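Local coordinates for protein chromatin structure-remodeling complex subunit RSC2 (Saccharomyces cerevisiae, PDB 4BB7) that contributes to ATP-dependent nucleosome remodelling and transcription regulation as a subunit of the yeast RSC complex, and binds histone H3 through its BAH domain, at residues 74-79 with 218-223; 188-193 with 205-210. All coordinates share one frame; numbering follows the deposited sequence.

Overall arrangement
From the N terminus, the chain reaches 74-79 first, a short strand and turn within the BAH domain. Next come the loop 188-193, the strand-bearing 205-210 and, last, the loop 218-223. Interaction 1 joins the outermost pair and closes a span of 138 residues; interaction 2 closes a much shorter loop of 11 residues wholly within that span, so the two nest and do not cross. Their centres lie about 12 Å apart. Strands 75-76 and 206-207 pair in parallel, with backbone hydrogen bonds His75 to Ala205 and Val77 to Tyr207, and so link both contacts. Interaction 1 ties the 218-223 loop to the turn after strand 75-76; interaction 2 lays 188-193 against strand 206-207.

Interaction 1. Residues 74-79 with 218-223; sequences VHRVDR and GEYATS
Glu219 opens the contact: its OE1 forms a salt bridge with Arg79 NH1 at 2.8 Å, from above the carboxylate plane, with NH2 adding a weak bond. The carboxylate and guanidinium planes stand almost perpendicular; Phe130 and Phe139 also meet the Arg79 cation. The backbone of Tyr220 bridges that of Arg79, while its ring carries the guanidinium of Arg76 lying flat on one face, planes 11° apart. Arg76 CZ sits 3.7 Å from the Tyr220 ring centroid, a cation-pi stack; Glu219 CB covers the opposite face toward the rim. Arg76 meets both Asp78 oxygens through long, weak bonds, Arg76 NE to Asp78 OD1 at 3.4 Å in a salt bridge and NH2 to OD2. An alanine in place of Tyr220 would remove the ring under Arg76 and would probably leave the guanidinium less firmly oriented beside Asp78. Ala221 N donates a nearly straight bond to Asp78 O (2.9 Å). Thr222 OG1 then donates a hydrogen bond to the anti lone pair of Asp78 OD2 at 2.7 Å. Asp78 is thus gripped through backbone and side chain, where a single beta bridge joins two type I turns, 76-79 of the BAH domain and 220-223 of the later loop.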
loop_
_atom_site.group_PDB
_atom_site.type_symbol
_atom_site.label_atom_id
_atom_site.label_comp_id
_atom_site.label_asym_id
_atom_site.label_seq_id
_atom_site.Cartn_x
_atom_site.Cartn_y
_atom_site.Cartn_z
ATOM N N VAL A 74 -10.955 18.481 -12.519
ATOM C CA VAL A 74 -10.876 19.196 -13.781
ATOM C C VAL A 74 -12.242 19.126 -14.457
ATOM O O VAL A 74 -12.773 18.036 -14.689
ATOM C CB VAL A 74 -9.809 18.581 -14.703
ATOM C CG1 VAL A 74 -9.811 19.274 -16.052
ATOM C CG2 VAL A 74 -8.436 18.670 -14.049
ATOM N N HIS A 75 -12.811 20.287 -14.765
ATOM C CA HIS A 75 -14.148 20.347 -15.346
ATOM C C HIS A 75 -14.401 21.636 -16.122
ATOM O O HIS A 75 -13.733 22.653 -15.909
ATOM C CB HIS A 75 -15.201 20.209 -14.247
ATOM C CG HIS A 75 -15.067 21.229 -13.160
ATOM N ND1 HIS A 75 -14.298 21.019 -12.036
ATOM C CD2 HIS A 75 -15.590 22.470 -13.034
ATOM C CE1 HIS A 75 -14.360 22.084 -11.258
ATOM N NE2 HIS A 75 -15.139 22.979 -11.840
ATOM N N ARG A 76 -15.380 21.579 -17.021
ATOM C CA ARG A 76 -15.818 22.749 -17.773
ATOM C C ARG A 76 -16.127 23.900 -16.826
ATOM O O ARG A 76 -16.757 23.717 -15.785
ATOM C CB ARG A 76 -17.051 22.409 -18.617
ATOM C CG ARG A 76 -16.781 21.394 -19.719
ATOM C CD ARG A 76 -18.065 20.821 -20.306
ATOM N NE ARG A 76 -19.028 21.855 -20.676
ATOM C CZ ARG A 76 -20.002 21.686 -21.566
ATOM N NH1 ARG A 76 -20.144 20.525 -22.193
ATOM N NH2 ARG A 76 -20.832 22.682 -21.834
ATOM N N VAL A 77 -15.677 25.091 -17.196
ATOM C CA VAL A 77 -15.819 26.262 -16.344
ATOM C C VAL A 77 -17.283 26.545 -16.006
ATOM O O VAL A 77 -17.584 27.216 -15.015
ATOM C CB VAL A 77 -15.205 27.498 -17.015
ATOM C CG1 VAL A 77 -16.027 27.899 -18.233
ATOM C CG2 VAL A 77 -15.110 28.645 -16.033
ATOM N N ASP A 78 -18.194 26.034 -16.827
ATOM C CA ASP A 78 -19.611 26.305 -16.620
ATOM C C ASP A 78 -20.326 25.159 -15.909
ATOM O O ASP A 78 -21.559 25.100 -15.907
ATOM C CB ASP A 78 -20.308 26.639 -17.945
ATOM C CG ASP A 78 -20.293 25.482 -18.922
ATOM O OD1 ASP A 78 -19.264 24.776 -18.998
ATOM O OD2 ASP A 78 -21.314 25.275 -19.613
ATOM N N ARG A 79 -19.557 24.256 -15.302
ATOM C CA ARG A 79 -20.156 23.156 -14.554
ATOM C C ARG A 79 -20.774 23.628 -13.235
ATOM O O ARG A 79 -20.226 24.491 -12.547
ATOM C CB ARG A 79 -19.143 22.033 -14.303
ATOM C CG ARG A 79 -19.768 20.794 -13.668
ATOM C CD ARG A 79 -18.947 19.531 -13.898
ATOM N NE ARG A 79 -19.591 18.353 -13.317
ATOM C CZ ARG A 79 -20.201 17.402 -14.020
ATOM N NH1 ARG A 79 -20.246 17.474 -15.344
ATOM N NH2 ARG A 79 -20.763 16.374 -13.399
ATOM N N GLY A 218 -28.748 18.550 -15.423
ATOM C CA GLY A 218 -28.486 19.922 -15.024
ATOM C C GLY A 218 -27.024 20.117 -14.664
ATOM O O GLY A 218 -26.700 20.570 -13.566
ATOM N N GLU A 219 -26.137 19.770 -15.591
ATOM C CA GLU A 219 -24.704 19.799 -15.318
ATOM C C GLU A 219 -24.084 21.173 -15.558
ATOM O O GLU A 219 -23.156 21.574 -14.846
ATOM C CB GLU A 219 -23.969 18.733 -16.142
ATOM C CG GLU A 219 -24.493 17.322 -15.928
ATOM C CD GLU A 219 -23.647 16.267 -16.619
ATOM O OE1 GLU A 219 -22.490 16.066 -16.197
ATOM O OE2 GLU A 219 -24.138 15.635 -17.578
ATOM N N TYR A 220 -24.607 21.894 -16.549
ATOM C CA TYR A 220 -23.964 23.119 -17.015
ATOM C C TYR A 220 -24.881 24.343 -17.020
ATOM O O TYR A 220 -26.077 24.243 -17.296
ATOM C CB TYR A 220 -23.349 22.891 -18.398
ATOM C CG TYR A 220 -22.533 21.620 -18.475
ATOM C CD1 TYR A 220 -21.298 21.532 -17.845
ATOM C CD2 TYR A 220 -22.999 20.504 -19.166
ATOM C CE1 TYR A 220 -20.548 20.377 -17.902
ATOM C CE2 TYR A 220 -22.247 19.337 -19.232
ATOM C CZ TYR A 220 -21.022 19.284 -18.593
ATOM O OH TYR A 220 -20.258 18.138 -18.639
ATOM N N ALA A 221 -24.298 25.499 -16.718
ATOM C CA ALA A 221 -25.047 26.741 -16.548
ATOM C C ALA A 221 -25.472 27.373 -17.876
ATOM O O ALA A 221 -26.287 28.294 -17.896
ATOM C CB ALA A 221 -24.229 27.735 -15.729
ATOM N N THR A 222 -24.921 26.874 -18.976
ATOM C CA THR A 222 -25.145 27.477 -20.283
ATOM C C THR A 222 -26.111 26.664 -21.131
ATOM O O THR A 222 -26.419 27.034 -22.262
ATOM C CB THR A 222 -23.828 27.626 -21.051
ATOM O OG1 THR A 222 -23.213 26.339 -21.190
ATOM C CG2 THR A 222 -22.881 28.545 -20.304
ATOM N N SER A 223 -26.579 25.547 -20.583
ATOM C CA SER A 223 -27.521 24.687 -21.286
ATOM C C SER A 223 -28.872 25.376 -21.410
ATOM O O SER A 223 -29.290 26.099 -20.509
ATOM C CB SER A 223 -27.691 23.364 -20.538
ATOM O OG SER A 223 -26.449 22.697 -20.386
HETATM O O HOH W 1 -23.950 23.521 -22.305
#

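Interaction 2. Residues 188-193 with 205-210; sequences RVPEPT and AVYMRP
The short strand 206-207, parallel partner of strand 75-76, is flanked at the surface by the extended loop 188-193, whose Val189, Pro190 and Pro192 have backbone torsions close to polyproline II. The loop runs nearly antiparallel to 205-210, the directions 161° apart. The closest CA atoms, of Val189 and Tyr207, are 6.7 Å apart and no hydrogen bond crosses, so side chains carry the contact. Tyr207 is central. Its CG lies in the crowded position between the backbone N and the carbonyl carbon (chi1 62°), and its CB points toward the loop. Pro190 crosses the tyrosine at about a right angle and brings CD to 3.5 Å from Tyr207 CD1. The same proline ring leans on the neighbouring alanine, with Pro190 CG 3.6 Å from Ala205 CB. Further out along the tyrosine, Val189 crosses obliquely: CG1, anti to the backbone N, comes within 3.9 Å of Tyr207 CE1, while CG2 approaches CZ and the hydroxyl end. Val189 CG2 also meets the guanidinium of Arg209, 3.9 Å from NH2, so the valine straddles two side chains of the strand segment. Val74 touches Val189, Pro192 and Tyr207, extending this apolar patch toward strand 75-76. Arg209 bends at chi2 and folds back beside Tyr207: CE2 of the ring lies over the centre of the guanidinium, while Arg209 NE is at the ring's edge, in its plane. Two backbone carbonyls accept from this planar group: Asp187 O, one residue before 188-193, from NH2, and Met208 O within its own segment. The latter bond is short but weak through its bent geometry, Arg209 NH1 to Met208 O measuring 2.6 Å with an N-H...O angle of 129°.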
loop_
_atom_site.group_PDB
_atom_site.type_symbol
_atom_site.label_atom_id
_atom_site.label_comp_id
_atom_site.label_asym_id
_atom_site.label_seq_id
_atom_site.Cartn_x
_atom_site.Cartn_y
_atom_site.Cartn_z
ATOM N N ARG A 188 -7.445 22.048 -25.239
ATOM C CA ARG A 188 -7.332 20.710 -24.671
ATOM C C ARG A 188 -7.652 20.706 -23.183
ATOM O O ARG A 188 -7.449 21.702 -22.487
ATOM C CB ARG A 188 -5.934 20.144 -24.907
ATOM C CG ARG A 188 -5.699 19.682 -26.333
ATOM C CD ARG A 188 -4.231 19.437 -26.601
ATOM N NE ARG A 188 -4.004 18.859 -27.921
ATOM C CZ ARG A 188 -2.805 18.727 -28.477
ATOM N NH1 ARG A 188 -1.723 19.140 -27.828
ATOM N NH2 ARG A 188 -2.686 18.187 -29.685
ATOM N N VAL A 189 -8.165 19.578 -22.705
ATOM C CA VAL A 189 -8.474 19.416 -21.294
ATOM C C VAL A 189 -7.192 19.512 -20.489
ATOM O O VAL A 189 -6.257 18.748 -20.720
ATOM C CB VAL A 189 -9.126 18.054 -21.016
ATOM C CG1 VAL A 189 -9.601 17.983 -19.568
ATOM C CG2 VAL A 189 -10.279 17.817 -21.980
ATOM N N PRO A 190 -7.147 20.454 -19.536
ATOM C CA PRO A 190 -5.966 20.736 -18.714
ATOM C C PRO A 190 -5.778 19.714 -17.599
ATOM O O PRO A 190 -6.694 18.951 -17.295
ATOM C CB PRO A 190 -6.292 22.103 -18.114
ATOM C CG PRO A 190 -7.775 22.086 -17.979
ATOM C CD PRO A 190 -8.290 21.312 -19.170
ATOM N N GLU A 191 -4.594 19.710 -16.994
ATOM C CA GLU A 191 -4.289 18.784 -15.909
ATOM C C GLU A 191 -4.380 19.488 -14.558
ATOM O O GLU A 191 -4.114 20.685 -14.454
ATOM C CB GLU A 191 -2.890 18.192 -16.098
ATOM C CG GLU A 191 -2.709 17.402 -17.387
ATOM C CD GLU A 191 -3.326 16.016 -17.317
ATOM O OE1 GLU A 191 -3.132 15.331 -16.289
ATOM O OE2 GLU A 191 -4.006 15.613 -18.287
ATOM N N PRO A 192 -4.755 18.742 -13.511
ATOM C CA PRO A 192 -4.786 19.330 -12.170
ATOM C C PRO A 192 -3.367 19.527 -11.657
ATOM O O PRO A 192 -2.427 18.965 -12.217
ATOM C CB PRO A 192 -5.478 18.247 -11.342
ATOM C CG PRO A 192 -5.085 16.975 -12.020
ATOM C CD PRO A 192 -5.098 17.309 -13.494
ATOM N N THR A 193 -3.202 20.311 -10.600
ATOM C CA THR A 193 -1.884 20.413 -9.998
ATOM C C THR A 193 -1.840 19.612 -8.708
ATOM O O THR A 193 -2.772 19.649 -7.905
ATOM C CB THR A 193 -1.445 21.866 -9.761
ATOM O OG1 THR A 193 -0.143 21.873 -9.162
ATOM C CG2 THR A 193 -2.419 22.575 -8.857
ATOM N N ALA A 205 -8.551 22.242 -12.452
ATOM C CA ALA A 205 -8.534 23.262 -13.492
ATOM C C ALA A 205 -9.883 23.368 -14.185
ATOM O O ALA A 205 -10.716 22.464 -14.088
ATOM C CB ALA A 205 -7.441 22.970 -14.508
ATOM N N VAL A 206 -10.088 24.478 -14.888
ATOM C CA VAL A 206 -11.310 24.677 -15.654
ATOM C C VAL A 206 -10.989 25.057 -17.093
ATOM O O VAL A 206 -9.979 25.706 -17.363
ATOM C CB VAL A 206 -12.207 25.757 -15.024
ATOM C CG1 VAL A 206 -12.707 25.304 -13.663
ATOM C CG2 VAL A 206 -11.454 27.068 -14.910
ATOM N N TYR A 207 -11.851 24.642 -18.015
ATOM C CA TYR A 207 -11.671 24.954 -19.425
ATOM C C TYR A 207 -13.004 25.273 -20.107
ATOM O O TYR A 207 -14.070 25.111 -19.516
ATOM C CB TYR A 207 -10.961 23.803 -20.135
ATOM C CG TYR A 207 -11.721 22.498 -20.113
ATOM C CD1 TYR A 207 -11.796 21.737 -18.955
ATOM C CD2 TYR A 207 -12.351 22.020 -21.253
ATOM C CE1 TYR A 207 -12.484 20.541 -18.929
ATOM C CE2 TYR A 207 -13.040 20.822 -21.240
ATOM C CZ TYR A 207 -13.103 20.088 -20.073
ATOM O OH TYR A 207 -13.790 18.898 -20.047
ATOM N N MET A 208 -12.938 25.727 -21.354
ATOM C CA MET A 208 -14.134 26.155 -22.075
ATOM C C MET A 208 -14.622 25.088 -23.058
ATOM O O MET A 208 -13.837 24.295 -23.574
ATOM C CB MET A 208 -13.869 27.479 -22.804
ATOM C CG MET A 208 -15.079 28.413 -22.883
ATOM S SD MET A 208 -14.704 30.048 -23.563
ATOM C CE MET A 208 -13.659 30.729 -22.280
ATOM N N ARG A 209 -15.925 25.075 -23.310
ATOM C CA ARG A 209 -16.515 24.139 -24.260
ATOM C C ARG A 209 -17.802 24.709 -24.843
ATOM O O ARG A 209 -18.512 25.461 -24.176
ATOM C CB ARG A 209 -16.800 22.793 -23.583
ATOM C CG ARG A 209 -15.590 21.877 -23.453
ATOM C CD ARG A 209 -15.067 21.451 -24.823
ATOM N NE ARG A 209 -13.849 20.649 -24.730
ATOM C CZ ARG A 209 -12.619 21.153 -24.689
ATOM N NH1 ARG A 209 -12.434 22.465 -24.731
ATOM N NH2 ARG A 209 -11.571 20.345 -24.604
ATOM N N PRO A 210 -18.107 24.365 -26.099
ATOM C CA PRO A 210 -19.392 24.810 -26.653
ATOM C C PRO A 210 -20.559 24.263 -25.834
ATOM O O PRO A 210 -20.532 23.112 -25.400
ATOM C CB PRO A 210 -19.393 24.225 -28.072
ATOM C CG PRO A 210 -18.296 23.195 -28.086
ATOM C CD PRO A 210 -17.286 23.645 -27.084
#